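Local coordinates for siderophore-interacting protein (Aeromonas hydrophila, PDB 6K2L) that probably reduces ferric siderophores with its bound FAD so that the iron is released, at residues M158-Y172 with L181-P194. The protein carries 1 engineered substitution. Sequence-based numbering, arbitrary orientation.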
# COMPACT_ATOMS: atom_id res chain seq x y z
N MET A 158 7.16 -0.07 4.30
CA MET A 158 8.30 -0.79 4.85
C MET A 158 8.08 -1.08 6.34
O MET A 158 7.57 -0.23 7.07
CB MET A 158 9.59 0.02 4.70
CG MET A 158 10.19 0.13 3.31
SD MET A 158 11.89 0.78 3.34
CE MET A 158 11.61 2.37 3.95
N PRO A 159 8.49 -2.26 6.82
CA PRO A 159 8.35 -2.57 8.25
C PRO A 159 9.24 -1.67 9.09
O PRO A 159 10.29 -1.21 8.66
CB PRO A 159 8.81 -4.02 8.35
CG PRO A 159 8.64 -4.56 6.97
CD PRO A 159 8.97 -3.42 6.05
N ALA A 160 8.81 -1.47 10.34
CA ALA A 160 9.47 -0.52 11.22
C ALA A 160 10.91 -0.90 11.51
O ALA A 160 11.72 -0.01 11.83
CB ALA A 160 8.67 -0.39 12.51
N ASP A 161 11.27 -2.18 11.38
CA ASP A 161 12.65 -2.62 11.60
C ASP A 161 13.47 -2.75 10.30
O ASP A 161 14.62 -3.22 10.36
CB ASP A 161 12.68 -3.96 12.34
CG ASP A 161 11.89 -5.04 11.62
OD1 ASP A 161 11.11 -4.70 10.69
OD2 ASP A 161 12.02 -6.23 12.00
N ALA A 162 12.92 -2.36 9.15
CA ALA A 162 13.72 -2.34 7.93
C ALA A 162 14.93 -1.44 8.11
O ALA A 162 14.93 -0.51 8.92
CB ALA A 162 12.89 -1.87 6.75
N ARG A 163 15.99 -1.75 7.36
CA ARG A 163 17.23 -1.00 7.44
C ARG A 163 17.71 -0.66 6.04
O ARG A 163 17.29 -1.26 5.06
CB ARG A 163 18.31 -1.78 8.18
CG ARG A 163 17.96 -2.04 9.61
CD ARG A 163 19.19 -2.28 10.44
NE ARG A 163 19.93 -1.05 10.72
CZ ARG A 163 19.62 -0.17 11.68
NH1 ARG A 163 18.57 -0.38 12.48
NH2 ARG A 163 20.39 0.91 11.85
N GLY A 164 18.59 0.31 5.95
CA GLY A 164 19.24 0.56 4.69
C GLY A 164 19.61 2.02 4.53
O GLY A 164 19.75 2.77 5.50
N HIS A 165 19.78 2.41 3.27
CA HIS A 165 20.16 3.77 2.92
C HIS A 165 19.43 4.17 1.65
O HIS A 165 19.29 3.36 0.72
CB HIS A 165 21.67 3.90 2.71
CG HIS A 165 22.50 3.32 3.82
ND1 HIS A 165 22.85 4.04 4.94
CD2 HIS A 165 23.08 2.11 3.96
CE1 HIS A 165 23.60 3.29 5.73
NE2 HIS A 165 23.76 2.12 5.15
N ILE A 166 18.99 5.42 1.62
CA ILE A 166 18.36 6.04 0.47
C ILE A 166 19.10 7.34 0.17
O ILE A 166 19.36 8.14 1.08
CB ILE A 166 16.86 6.29 0.75
CG1 ILE A 166 16.17 4.96 1.03
CG2 ILE A 166 16.21 7.04 -0.42
CD1 ILE A 166 14.77 5.10 1.50
N ALA A 167 19.44 7.57 -1.10
CA ALA A 167 20.01 8.84 -1.53
C ALA A 167 19.18 9.39 -2.69
O ALA A 167 18.88 8.66 -3.63
CB ALA A 167 21.47 8.68 -1.95
N LEU A 168 18.82 10.67 -2.63
CA LEU A 168 18.06 11.29 -3.72
C LEU A 168 18.79 12.49 -4.32
O LEU A 168 19.30 13.33 -3.59
CB LEU A 168 16.70 11.71 -3.24
CG LEU A 168 15.82 10.58 -2.69
CD1 LEU A 168 14.59 11.16 -2.03
CD2 LEU A 168 15.41 9.63 -3.80
N LEU A 169 18.79 12.60 -5.66
CA LEU A 169 19.27 13.79 -6.37
C LEU A 169 18.08 14.65 -6.83
O LEU A 169 17.26 14.19 -7.63
CB LEU A 169 20.13 13.38 -7.57
CG LEU A 169 20.88 14.46 -8.37
CD1 LEU A 169 21.70 15.40 -7.44
CD2 LEU A 169 21.81 13.88 -9.49
N VAL A 170 17.98 15.88 -6.33
CA VAL A 170 16.94 16.84 -6.72
C VAL A 170 17.60 18.06 -7.37
O VAL A 170 18.77 18.38 -7.07
CB VAL A 170 16.09 17.29 -5.51
CG1 VAL A 170 15.24 16.15 -4.98
CG2 VAL A 170 16.96 17.87 -4.40
N PRO A 171 16.89 18.80 -8.25
CA PRO A 171 17.51 19.95 -8.92
C PRO A 171 17.61 21.22 -8.07
O PRO A 171 18.44 22.09 -8.35
CB PRO A 171 16.58 20.17 -10.13
CG PRO A 171 15.25 19.72 -9.65
CD PRO A 171 15.52 18.54 -8.75
N TYR A 172 16.77 21.35 -7.04
CA TYR A 172 16.78 22.54 -6.19
C TYR A 172 16.56 22.17 -4.73
O TYR A 172 15.89 21.18 -4.40
CB TYR A 172 15.70 23.54 -6.60
CG TYR A 172 15.86 24.13 -7.98
CD1 TYR A 172 16.81 25.12 -8.24
CD2 TYR A 172 15.04 23.73 -9.03
CE1 TYR A 172 16.93 25.69 -9.50
CE2 TYR A 172 15.17 24.28 -10.31
CZ TYR A 172 16.12 25.27 -10.53
OH TYR A 172 16.26 25.83 -11.77
N LEU A 181 10.56 7.62 7.33
CA LEU A 181 11.13 6.33 7.02
C LEU A 181 11.25 5.53 8.32
O LEU A 181 11.21 6.13 9.40
CB LEU A 181 12.51 6.53 6.40
CG LEU A 181 12.67 7.13 5.01
CD1 LEU A 181 14.14 7.37 4.82
CD2 LEU A 181 12.14 6.20 3.90
N PRO A 182 11.39 4.20 8.26
CA PRO A 182 11.82 3.46 9.46
C PRO A 182 13.10 4.07 10.01
O PRO A 182 13.93 4.58 9.26
CB PRO A 182 12.06 2.04 8.93
CG PRO A 182 11.30 1.95 7.67
CD PRO A 182 11.17 3.33 7.10
N ALA A 183 13.24 4.03 11.34
CA ALA A 183 14.38 4.68 11.97
C ALA A 183 15.70 4.14 11.43
O ALA A 183 16.69 4.88 11.33
CB ALA A 183 14.33 4.50 13.49
N GLY A 184 15.74 2.86 11.07
CA GLY A 184 16.95 2.26 10.54
C GLY A 184 17.27 2.55 9.09
O GLY A 184 18.25 2.02 8.57
N VAL A 185 16.48 3.37 8.39
CA VAL A 185 16.77 3.71 7.00
C VAL A 185 17.31 5.14 6.94
O VAL A 185 16.62 6.10 7.29
CB VAL A 185 15.55 3.53 6.09
CG1 VAL A 185 15.81 4.13 4.71
CG2 VAL A 185 15.17 2.06 5.97
N THR A 186 18.56 5.25 6.53
CA THR A 186 19.20 6.53 6.22
C THR A 186 18.51 7.24 5.05
O THR A 186 18.12 6.60 4.06
CB THR A 186 20.66 6.24 5.86
OG1 THR A 186 21.43 6.08 7.07
CG2 THR A 186 21.23 7.30 4.96
N LEU A 187 18.39 8.56 5.13
CA LEU A 187 17.95 9.36 3.98
C LEU A 187 18.91 10.53 3.78
O LEU A 187 19.13 11.31 4.70
CB LEU A 187 16.53 9.89 4.18
CG LEU A 187 15.97 10.76 3.06
CD1 LEU A 187 16.14 10.11 1.67
CD2 LEU A 187 14.50 11.02 3.36
N ARG A 188 19.44 10.67 2.56
CA ARG A 188 20.45 11.69 2.25
C ARG A 188 20.13 12.39 0.93
O ARG A 188 20.07 11.76 -0.13
CB ARG A 188 21.85 11.07 2.24
CG ARG A 188 23.00 12.05 2.03
CD ARG A 188 23.33 12.85 3.29
NE ARG A 188 23.74 12.03 4.43
CZ ARG A 188 25.01 11.71 4.72
NH1 ARG A 188 26.01 12.15 3.95
NH2 ARG A 188 25.26 10.96 5.79
N TRP A 189 19.92 13.70 0.99
CA TRP A 189 19.53 14.49 -0.17
C TRP A 189 20.74 15.18 -0.80
O TRP A 189 21.58 15.78 -0.10
CB TRP A 189 18.48 15.52 0.21
CG TRP A 189 17.13 14.95 0.67
CD1 TRP A 189 16.79 14.55 1.94
CD2 TRP A 189 15.94 14.78 -0.12
NE1 TRP A 189 15.48 14.13 1.98
CE2 TRP A 189 14.94 14.26 0.73
CE3 TRP A 189 15.63 15.00 -1.46
CZ2 TRP A 189 13.66 13.95 0.27
CZ3 TRP A 189 14.36 14.70 -1.90
CH2 TRP A 189 13.38 14.18 -1.03
N PHE A 190 20.83 15.12 -2.11
CA PHE A 190 21.86 15.80 -2.88
C PHE A 190 21.14 16.78 -3.80
O PHE A 190 20.21 16.39 -4.51
CB PHE A 190 22.69 14.80 -3.68
CG PHE A 190 23.59 13.97 -2.81
CD1 PHE A 190 24.91 14.31 -2.67
CD2 PHE A 190 23.10 12.87 -2.11
CE1 PHE A 190 25.74 13.56 -1.87
CE2 PHE A 190 23.93 12.12 -1.30
CZ PHE A 190 25.26 12.46 -1.18
N VAL A 191 21.53 18.05 -3.72
CA VAL A 191 21.05 19.07 -4.65
C VAL A 191 22.02 19.14 -5.81
O VAL A 191 23.24 19.17 -5.61
CB VAL A 191 20.92 20.43 -3.96
CG1 VAL A 191 20.47 21.48 -4.97
CG2 VAL A 191 19.92 20.33 -2.79
N GLY A 192 21.48 19.16 -7.03
CA GLY A 192 22.31 19.33 -8.21
C GLY A 192 21.54 19.04 -9.47
O GLY A 192 20.39 18.57 -9.45
N SER A 193 22.19 19.31 -10.59
CA SER A 193 21.62 19.07 -11.90
C SER A 193 21.90 17.62 -12.31
O SER A 193 22.81 16.99 -11.77
CB SER A 193 22.21 20.07 -12.88
OG SER A 193 22.27 19.56 -14.20
N PRO A 194 21.12 17.07 -13.26
CA PRO A 194 21.30 15.64 -13.59
C PRO A 194 22.70 15.30 -14.05
O PRO A 194 23.07 14.12 -14.02
CB PRO A 194 20.27 15.40 -14.70
CG PRO A 194 19.23 16.38 -14.43
CD PRO A 194 19.95 17.62 -13.95
O HOH W 1 14.33 0.29 11.35
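One water joins Ala160 and Ala162 to Gly184 where two parallel strands begin: it donates to both Ala160 O and Ala162 O, at 2.6 Å to the latter, and accepts from Gly184 N. The guanidinium of Arg163 lays one face over Gly184 CA. From here strand 185-191 runs beside 163-170 as the outermost strand, within this chain, of the five-stranded parallel sheet in what is, by family, probably the NAD(P)-binding, ferredoxin-reductase-like domain. A loop without helix or strand returns the chain between them. Eight backbone hydrogen bonds make the ladder, and their geometry shifts along it: Gly164 N approaches Gly184 O 36° out of the carbonyl plane, whereas Phe190 N meets Leu168 O almost head-on, 2.8 Å away with an N-H...O angle of 166°.

In the loops ahead of the strands, Met158 and Pro182 cross at about a right angle, Met158 CE against the proline ring. The CD1 of Ile166 meets Leu181 CD2 tip to tip at 3.7 Å and also touches Val185 CG1. Farther on, on the face covered by helix 148-155, Leu168 and Trp189 point the same way, side by side. With Leu168 CG beside its own backbone N (chi1 -60°), Leu168 CD1 sits over the indole face, 3.6 Å from the centroid of the Trp189 six-membered ring, a CH-pi contact. Val170 CG1 arrives in the plane of that ring, at its edge, 3.5 Å from Trp189 CZ3, so two residues of strand 163-170 on the same face of the sheet meet one face and one edge of the indole.

The other face turns to helix 198-205, where Phe190 packs on Tyr203. There Thr186 OG1 gives a weak hydrogen bond to His165 ND1. At the far end the chain heads for the flavin, with the Pro194 side chain about 6 Å from the bound FAD. Leu169 CD1 lies 3.8 Å from Gly192 N, the amide that donates to Val170 O.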